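Local atomic coordinates of ribokinase (Giardia lamblia, PDB entry 6WHJ), a protein that probably phosphorylates ribose at O-5, using ATP and magnesium, to give ribose 5-phosphate. Residues 13-18 with 66-71; 21-26 with 31-36. All coordinates share one frame; numbering follows the deposited sequence.

Interaction 1 of 2, residues 13-18 with 66-71; sequences GSYNRD and GAVGKD. With EDO (1,2-ethanediol), chain F.
Gly13 and Gly66 face each other in a buried, water-bridged contact between the link from strand 9-12 to strand 16-22 and the end of strand 62-69, where the large mixed sheet of this PfkB-type kinase gives way to the smaller lid sheet. After strand 9-12, which runs parallel beside strand 62-69, the chain diverges from that neighbour and enters strand 16-22; the glycine backbones make the last close approach, Gly13 O lying 3.6 Å from Gly66 CA. Beyond that point two waters fill in for direct strand pairing. The first bridges Gly13 O (2.8 Å) and Ala67 N, from which it accepts; the second donates both to Tyr15 O and, at 3.0 Å, to Ala67 O. Asn120 ND2 is a further donor to Tyr15 O.

Asn16, Arg17 and Asp18 are predicted to bind the sugar, and an ethanediol, probably from the crystallisation liquor, lies beside Asn16 and Asp18. Its O2 accepts from Asn16 ND2 at 3.2 Å and donates to Asp18 OD1 at 3.1 Å; the diol also bonds to Glu146. Tyr15 has CG anti to its N (chi1 170°), which brings the ring against Ile77 of helix 72-84 and its hydroxyl to His41 ND1; CD2 of that ring meets Val68 CG1 obliquely at 4.0 Å.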
ATOM      1  N   GLY B  13      -6.488 -19.989  -8.687  1.00 22.87           N
ATOM      2  CA  GLY B  13      -6.711 -18.674  -8.135  1.00 22.18           C
ATOM      3  C   GLY B  13      -5.482 -17.793  -8.136  1.00 25.02           C
ATOM      4  O   GLY B  13      -4.536 -17.999  -8.896  1.00 26.43           O
ATOM      5  N   SER B  14      -5.500 -16.815  -7.245  1.00 25.05           N
ATOM      6  CA  SER B  14      -4.578 -15.695  -7.328  1.00 24.34           C
ATOM      7  C   SER B  14      -3.327 -15.894  -6.483  1.00 25.23           C
ATOM      8  O   SER B  14      -3.328 -16.620  -5.480  1.00 26.14           O
ATOM      9  CB  SER B  14      -5.281 -14.420  -6.884  1.00 23.14           C
ATOM     10  OG  SER B  14      -5.709 -14.586  -5.546  1.00 27.97           O
ATOM     11  N   TYR B  15      -2.255 -15.228  -6.902  1.00 20.93           N
ATOM     12  CA  TYR B  15      -1.120 -14.945  -6.038  1.00 21.61           C
ATOM     13  C   TYR B  15      -0.953 -13.434  -5.994  1.00 25.42           C
ATOM     14  O   TYR B  15      -0.878 -12.782  -7.042  1.00 23.86           O
ATOM     15  CB  TYR B  15       0.191 -15.589  -6.514  1.00 24.49           C
ATOM     16  CG  TYR B  15       1.355 -15.053  -5.702  1.00 24.77           C
ATOM     17  CD1 TYR B  15       1.610 -15.547  -4.435  1.00 25.83           C
ATOM     18  CD2 TYR B  15       2.130 -13.991  -6.155  1.00 23.54           C
ATOM     19  CE1 TYR B  15       2.624 -15.041  -3.655  1.00 24.77           C
ATOM     20  CE2 TYR B  15       3.158 -13.473  -5.378  1.00 25.65           C
ATOM     21  CZ  TYR B  15       3.397 -14.005  -4.123  1.00 26.69           C
ATOM     22  OH  TYR B  15       4.414 -13.522  -3.317  1.00 27.10           O
ATOM     23  N   ASN B  16      -0.891 -12.889  -4.783  1.00 24.48           N
ATOM     24  CA  ASN B  16      -0.600 -11.482  -4.567  1.00 24.89           C
ATOM     25  C   ASN B  16       0.588 -11.366  -3.624  1.00 26.80           C
ATOM     26  O   ASN B  16       0.657 -12.069  -2.611  1.00 24.33           O
ATOM     27  CB  ASN B  16      -1.803 -10.740  -3.955  1.00 23.74           C
ATOM     28  CG  ASN B  16      -3.038 -10.763  -4.845  1.00 25.05           C
ATOM     29  OD1 ASN B  16      -2.962 -10.511  -6.043  1.00 25.82           O
ATOM     30  ND2 ASN B  16      -4.182 -11.073  -4.255  1.00 26.71           N
ATOM     31  N   ARG B  17       1.525 -10.484  -3.960  1.00 24.44           N
ATOM     32  CA  ARG B  17       2.542 -10.077  -3.002  1.00 26.84           C
ATOM     33  C   ARG B  17       1.905  -9.042  -2.078  1.00 26.03           C
ATOM     34  O   ARG B  17       1.487  -7.967  -2.528  1.00 24.22           O
ATOM     35  CB  ARG B  17       3.770  -9.511  -3.716  1.00 27.99           C
ATOM     36  CG  ARG B  17       4.936  -9.177  -2.795  1.00 26.97           C
ATOM     37  CD  ARG B  17       5.286 -10.374  -1.958  1.00 29.35           C
ATOM     38  NE  ARG B  17       6.461 -10.176  -1.113  1.00 32.41           N
ATOM     39  CZ  ARG B  17       7.643 -10.761  -1.297  1.00 38.15           C
ATOM     40  NH1 ARG B  17       7.830 -11.607  -2.307  1.00 39.19           N
ATOM     41  NH2 ARG B  17       8.639 -10.509  -0.453  1.00 41.30           N
ATOM     42  N   ASP B  18       1.791  -9.379  -0.799  1.00 21.95           N
ATOM     43  CA  ASP B  18       1.148  -8.501   0.172  1.00 23.53           C
ATOM     44  C   ASP B  18       2.136  -7.425   0.619  1.00 22.08           C
ATOM     45  O   ASP B  18       3.225  -7.741   1.109  1.00 21.58           O
ATOM     46  CB  ASP B  18       0.672  -9.316   1.373  1.00 25.50           C
ATOM     47  CG  ASP B  18      -0.626 -10.072   1.115  1.00 24.59           C
ATOM     48  OD1 ASP B  18      -1.318  -9.812   0.107  1.00 22.49           O
ATOM     49  OD2 ASP B  18      -0.936 -10.972   1.925  1.00 29.73           O
ATOM     50  N   GLY B  66      -2.072 -20.752 -11.222  1.00 21.71           N
ATOM     51  CA  GLY B  66      -2.105 -19.301 -11.150  1.00 25.26           C
ATOM     52  C   GLY B  66      -1.129 -18.683 -12.125  1.00 24.67           C
ATOM     53  O   GLY B  66      -0.306 -19.371 -12.728  1.00 28.20           O
ATOM     54  N   ALA B  67      -1.218 -17.360 -12.261  1.00 25.81           N
ATOM     55  CA  ALA B  67      -0.375 -16.600 -13.176  1.00 26.25           C
ATOM     56  C   ALA B  67       0.274 -15.432 -12.442  1.00 26.55           C
ATOM     57  O   ALA B  67      -0.377 -14.745 -11.647  1.00 24.49           O
ATOM     58  CB  ALA B  67      -1.169 -16.083 -14.377  1.00 21.50           C
ATOM     59  N   VAL B  68       1.573 -15.244 -12.689  1.00 27.87           N
ATOM     60  CA  VAL B  68       2.376 -14.170 -12.121  1.00 25.56           C
ATOM     61  C   VAL B  68       3.188 -13.535 -13.249  1.00 30.77           C
ATOM     62  O   VAL B  68       3.289 -14.070 -14.356  1.00 30.41           O
ATOM     63  CB  VAL B  68       3.309 -14.668 -10.999  1.00 29.92           C
ATOM     64  CG1 VAL B  68       2.499 -15.304  -9.870  1.00 23.29           C
ATOM     65  CG2 VAL B  68       4.361 -15.644 -11.560  1.00 27.65           C
ATOM     66  N   GLY B  69       3.784 -12.383 -12.951  1.00 29.73           N
ATOM     67  CA  GLY B  69       4.537 -11.660 -13.951  1.00 27.37           C
ATOM     68  C   GLY B  69       5.935 -12.211 -14.140  1.00 31.39           C
ATOM     69  O   GLY B  69       6.404 -13.080 -13.409  1.00 31.97           O
ATOM     70  N   LYS B  70       6.595 -11.732 -15.194  1.00 34.79           N
ATOM     71  CA  LYS B  70       8.004 -12.050 -15.420  1.00 33.21           C
ATOM     72  C   LYS B  70       8.848 -10.988 -14.723  1.00 31.92           C
ATOM     73  O   LYS B  70       9.564 -10.200 -15.339  1.00 37.99           O
ATOM     74  CB  LYS B  70       8.304 -12.141 -16.908  1.00 28.66           C
ATOM     75  CG  LYS B  70       7.771 -13.414 -17.522  1.00 32.49           C
ATOM     76  CD  LYS B  70       7.951 -13.459 -19.032  1.00 33.93           C
ATOM     77  CE  LYS B  70       7.462 -14.802 -19.587  1.00 30.78           C
ATOM     78  NZ  LYS B  70       7.743 -14.939 -21.029  1.00 35.75           N
ATOM     79  N   ASP B  71       8.771 -11.017 -13.397  1.00 29.71           N
ATOM     80  CA  ASP B  71       9.425 -10.054 -12.531  1.00 32.70           C
ATOM     81  C   ASP B  71       9.963 -10.787 -11.314  1.00 36.77           C
ATOM     82  O   ASP B  71       9.899 -12.020 -11.225  1.00 32.21           O
ATOM     83  CB  ASP B  71       8.476  -8.929 -12.095  1.00 31.84           C
ATOM     84  CG  ASP B  71       7.102  -9.445 -11.647  1.00 35.72           C
ATOM     85  OD1 ASP B  71       7.022 -10.449 -10.899  1.00 33.82           O
ATOM     86  OD2 ASP B  71       6.094  -8.814 -12.024  1.00 35.47           O
TER
HETATM   87  C1  EDO F 401      -5.782 -11.650   0.205  1.00 33.01           C
HETATM   88  O1  EDO F 401      -6.638 -10.712  -0.464  1.00 33.32           O
HETATM   89  C2  EDO F 401      -4.346 -11.130   0.220  1.00 30.93           C
HETATM   90  O2  EDO F 401      -4.043 -10.595  -1.075  1.00 30.69           O
HETATM   91  O   HOH W   1      -3.314 -16.171 -10.631  1.00 24.05           O
HETATM   92  O   HOH W   2       0.185 -12.447  -9.773  1.00 22.47           O

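Interaction 2 of 2, residues 21-26 with 31-36; sequences WYVKDF and QTINGS
Tyr22 and Ser36 form an antiparallel hydrogen-bonded pair in the beta hairpin of strands 16-22 and 32-42, part of the lid sheet. Each backbone both gives and receives: Tyr22 N reaches Ser36 O at 2.6 Å, nearly straight and in the carbonyl plane, and Ser36 N returns a bond to Tyr22 O at 2.9 Å, approaching with a tilt of 20° from that carbonyl's plane. Ser36 O has further company in the CA-H of Trp21, a CH...O contact of 3.2 Å between Trp21 CA and Ser36 O, and the Tyr22 ring turns its edge to it, Ser36 O lying near the ring plane beside CD1.

Toward the turn the pairing gives way to apolar contact. Ile33 puts CG1 between its own N and carbonyl carbon (chi1 69°), and CD1 meets Val23 CG1 at 3.7 Å, the two side chains crossing at about a right angle. The same methyl lies against Asp25 O. Gln31 OE1 is taken up by Ile28 N within the connection.

Trp21 NE1 donates to Asn100 OD1 of the second subunit. On one side of the hairpin, strand 99-105 of the same chain is joined to Trp21 and Val23 by backbone hydrogen bonds; on the other, Thr32, Ile33 and Asn34 pair in parallel with a strand of the second subunit, carrying the sheet across the dimer interface.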
ATOM      1  N   TRP B  21       1.444  -2.178   5.713  1.00 26.82           N
ATOM      2  CA  TRP B  21       1.911  -1.153   6.638  1.00 30.04           C
ATOM      3  C   TRP B  21       1.112  -1.241   7.932  1.00 29.02           C
ATOM      4  O   TRP B  21      -0.125  -1.256   7.905  1.00 26.08           O
ATOM      5  CB  TRP B  21       1.787   0.253   6.032  1.00 32.29           C
ATOM      6  CG  TRP B  21       2.773   0.548   4.930  1.00 28.20           C
ATOM      7  CD1 TRP B  21       3.962   1.207   5.047  1.00 27.98           C
ATOM      8  CD2 TRP B  21       2.650   0.185   3.553  1.00 28.15           C
ATOM      9  NE1 TRP B  21       4.583   1.285   3.827  1.00 26.49           N
ATOM     10  CE2 TRP B  21       3.801   0.663   2.891  1.00 28.10           C
ATOM     11  CE3 TRP B  21       1.679  -0.500   2.812  1.00 26.76           C
ATOM     12  CZ2 TRP B  21       4.013   0.470   1.529  1.00 25.59           C
ATOM     13  CZ3 TRP B  21       1.888  -0.681   1.455  1.00 25.91           C
ATOM     14  CH2 TRP B  21       3.045  -0.199   0.830  1.00 27.28           C
ATOM     15  N   TYR B  22       1.814  -1.266   9.057  1.00 29.25           N
ATOM     16  CA  TYR B  22       1.197  -1.350  10.373  1.00 29.50           C
ATOM     17  C   TYR B  22       1.162   0.046  10.970  1.00 31.38           C
ATOM     18  O   TYR B  22       2.209   0.673  11.161  1.00 32.99           O
ATOM     19  CB  TYR B  22       1.949  -2.324  11.285  1.00 28.37           C
ATOM     20  CG  TYR B  22       1.832  -3.751  10.810  1.00 29.31           C
ATOM     21  CD1 TYR B  22       2.694  -4.264   9.841  1.00 26.82           C
ATOM     22  CD2 TYR B  22       0.826  -4.578  11.298  1.00 30.35           C
ATOM     23  CE1 TYR B  22       2.565  -5.567   9.389  1.00 27.82           C
ATOM     24  CE2 TYR B  22       0.682  -5.879  10.853  1.00 30.82           C
ATOM     25  CZ  TYR B  22       1.547  -6.371   9.898  1.00 33.19           C
ATOM     26  OH  TYR B  22       1.386  -7.673   9.462  1.00 33.29           O
ATOM     27  N   VAL B  23      -0.045   0.534  11.238  1.00 35.84           N
ATOM     28  CA  VAL B  23      -0.275   1.894  11.707  1.00 32.91           C
ATOM     29  C   VAL B  23      -1.060   1.827  13.007  1.00 32.28           C
ATOM     30  O   VAL B  23      -1.683   0.812  13.333  1.00 33.65           O
ATOM     31  CB  VAL B  23      -1.029   2.737  10.660  1.00 31.02           C
ATOM     32  CG1 VAL B  23      -0.194   2.881   9.416  1.00 28.63           C
ATOM     33  CG2 VAL B  23      -2.351   2.054  10.299  1.00 33.07           C
ATOM     34  N   LYS B  24      -1.024   2.931  13.757  1.00 33.98           N
ATOM     35  CA  LYS B  24      -1.866   3.023  14.942  1.00 34.98           C
ATOM     36  C   LYS B  24      -3.333   3.005  14.549  1.00 34.82           C
ATOM     37  O   LYS B  24      -4.120   2.207  15.068  1.00 36.78           O
ATOM     38  CB  LYS B  24      -1.551   4.299  15.721  1.00 40.33           C
ATOM     39  CG  LYS B  24      -0.370   4.214  16.668  1.00 44.52           C
ATOM     40  CD  LYS B  24      -0.258   5.507  17.470  1.00 48.18           C
ATOM     41  CE  LYS B  24       1.073   5.618  18.203  1.00 56.82           C
ATOM     42  NZ  LYS B  24       1.222   6.942  18.895  1.00 58.63           N
ATOM     43  N   ASP B  25      -3.717   3.898  13.646  1.00 36.36           N
ATOM     44  CA  ASP B  25      -5.060   3.967  13.099  1.00 34.47           C
ATOM     45  C   ASP B  25      -4.964   4.236  11.608  1.00 34.92           C
ATOM     46  O   ASP B  25      -3.954   4.739  11.113  1.00 33.09           O
ATOM     47  CB  ASP B  25      -5.895   5.034  13.795  1.00 33.44           C
ATOM     48  CG  ASP B  25      -6.256   4.639  15.206  1.00 39.76           C
ATOM     49  OD1 ASP B  25      -7.077   3.699  15.351  1.00 40.78           O
ATOM     50  OD2 ASP B  25      -5.695   5.235  16.157  1.00 36.15           O
ATOM     51  N   PHE B  26      -6.016   3.864  10.891  1.00 36.80           N
ATOM     52  CA  PHE B  26      -6.057   4.157   9.472  1.00 34.41           C
ATOM     53  C   PHE B  26      -5.911   5.660   9.273  1.00 34.32           C
ATOM     54  O   PHE B  26      -6.477   6.448  10.041  1.00 41.09           O
ATOM     55  CB  PHE B  26      -7.368   3.689   8.846  1.00 36.72           C
ATOM     56  CG  PHE B  26      -7.579   2.213   8.902  1.00 35.70           C
ATOM     57  CD1 PHE B  26      -6.606   1.341   8.445  1.00 33.71           C
ATOM     58  CD2 PHE B  26      -8.764   1.695   9.399  1.00 31.62           C
ATOM     59  CE1 PHE B  26      -6.807  -0.033   8.490  1.00 32.05           C
ATOM     60  CE2 PHE B  26      -8.973   0.328   9.447  1.00 35.26           C
ATOM     61  CZ  PHE B  26      -7.991  -0.538   8.990  1.00 33.89           C
ATOM     62  N   GLN B  31      -4.484  12.816   4.891  1.00 39.07           N
ATOM     63  CA  GLN B  31      -3.553  12.734   6.007  1.00 38.09           C
ATOM     64  C   GLN B  31      -2.355  11.855   5.661  1.00 37.54           C
ATOM     65  O   GLN B  31      -2.498  10.827   4.992  1.00 36.01           O
ATOM     66  CB  GLN B  31      -4.240  12.183   7.257  1.00 42.76           C
ATOM     67  CG  GLN B  31      -3.473  12.485   8.533  1.00 40.25           C
ATOM     68  CD  GLN B  31      -3.993  11.720   9.719  1.00 38.47           C
ATOM     69  OE1 GLN B  31      -4.782  10.783   9.576  1.00 41.11           O
ATOM     70  NE2 GLN B  31      -3.551  12.109  10.902  1.00 39.38           N
ATOM     71  N   THR B  32      -1.175  12.270   6.124  1.00 36.63           N
ATOM     72  CA  THR B  32       0.054  11.488   6.040  1.00 35.59           C
ATOM     73  C   THR B  32       0.490  11.071   7.444  1.00 37.22           C
ATOM     74  O   THR B  32       0.725  11.935   8.302  1.00 39.03           O
ATOM     75  CB  THR B  32       1.159  12.287   5.349  1.00 36.57           C
ATOM     76  OG1 THR B  32       0.818  12.479   3.970  1.00 39.76           O
ATOM     77  CG2 THR B  32       2.501  11.561   5.454  1.00 35.91           C
ATOM     78  N   ILE B  33       0.578   9.757   7.677  1.00 34.24           N
ATOM     79  CA  ILE B  33       1.012   9.193   8.948  1.00 34.41           C
ATOM     80  C   ILE B  33       2.209   8.268   8.708  1.00 34.99           C
ATOM     81  O   ILE B  33       2.567   7.950   7.574  1.00 32.51           O
ATOM     82  CB  ILE B  33      -0.118   8.431   9.679  1.00 35.26           C
ATOM     83  CG1 ILE B  33      -0.483   7.141   8.934  1.00 31.74           C
ATOM     84  CG2 ILE B  33      -1.352   9.326   9.876  1.00 34.88           C
ATOM     85  CD1 ILE B  33      -1.573   6.326   9.606  1.00 31.17           C
ATOM     86  N   ASN B  34       2.846   7.869   9.806  1.00 37.73           N
ATOM     87  CA  ASN B  34       3.942   6.908   9.799  1.00 34.27           C
ATOM     88  C   ASN B  34       3.441   5.509  10.148  1.00 33.72           C
ATOM     89  O   ASN B  34       2.419   5.345  10.819  1.00 31.96           O
ATOM     90  CB  ASN B  34       5.062   7.338  10.758  1.00 35.01           C
ATOM     91  CG  ASN B  34       5.968   8.423  10.154  1.00 36.16           C
ATOM     92  OD1 ASN B  34       6.871   8.116   9.372  1.00 37.17           O
ATOM     93  ND2 ASN B  34       5.727   9.679  10.507  1.00 37.75           N
ATOM     94  N   GLY B  35       4.138   4.498   9.628  1.00 32.73           N
ATOM     95  CA  GLY B  35       3.824   3.115   9.917  1.00 29.79           C
ATOM     96  C   GLY B  35       5.043   2.221   9.788  1.00 35.77           C
ATOM     97  O   GLY B  35       6.158   2.676   9.518  1.00 36.30           O
ATOM     98  N   SER B  36       4.814   0.925   9.998  1.00 33.92           N
ATOM     99  CA  SER B  36       5.840  -0.106   9.909  1.00 30.80           C
ATOM    100  C   SER B  36       5.483  -1.054   8.767  1.00 31.30           C
ATOM    101  O   SER B  36       4.336  -1.496   8.666  1.00 31.75           O
ATOM    102  CB  SER B  36       5.941  -0.843  11.254  1.00 31.79           C
ATOM    103  OG  SER B  36       6.848  -1.918  11.207  1.00 41.60           O
TER

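From the N terminus, the chain leaves strand 9-12 of the large sheet at residues 13-18 and runs out along strand 16-22. At its far end interaction 2 closes a short loop, with four residues between 21-26 and 31-36, and the chain comes back as strand 32-42. Helix 44-55 and strand 62-69 follow before 66-71 meets 13-18, so interaction 1 closes the long loop and interaction 2 lies wholly within it. Their centres are 26 Å apart and strand 16-22 serves both: interaction 1 marks its root, between the large sheet and the predicted sugar site, and interaction 2 its outer end, where the lid sheet joins the second subunit.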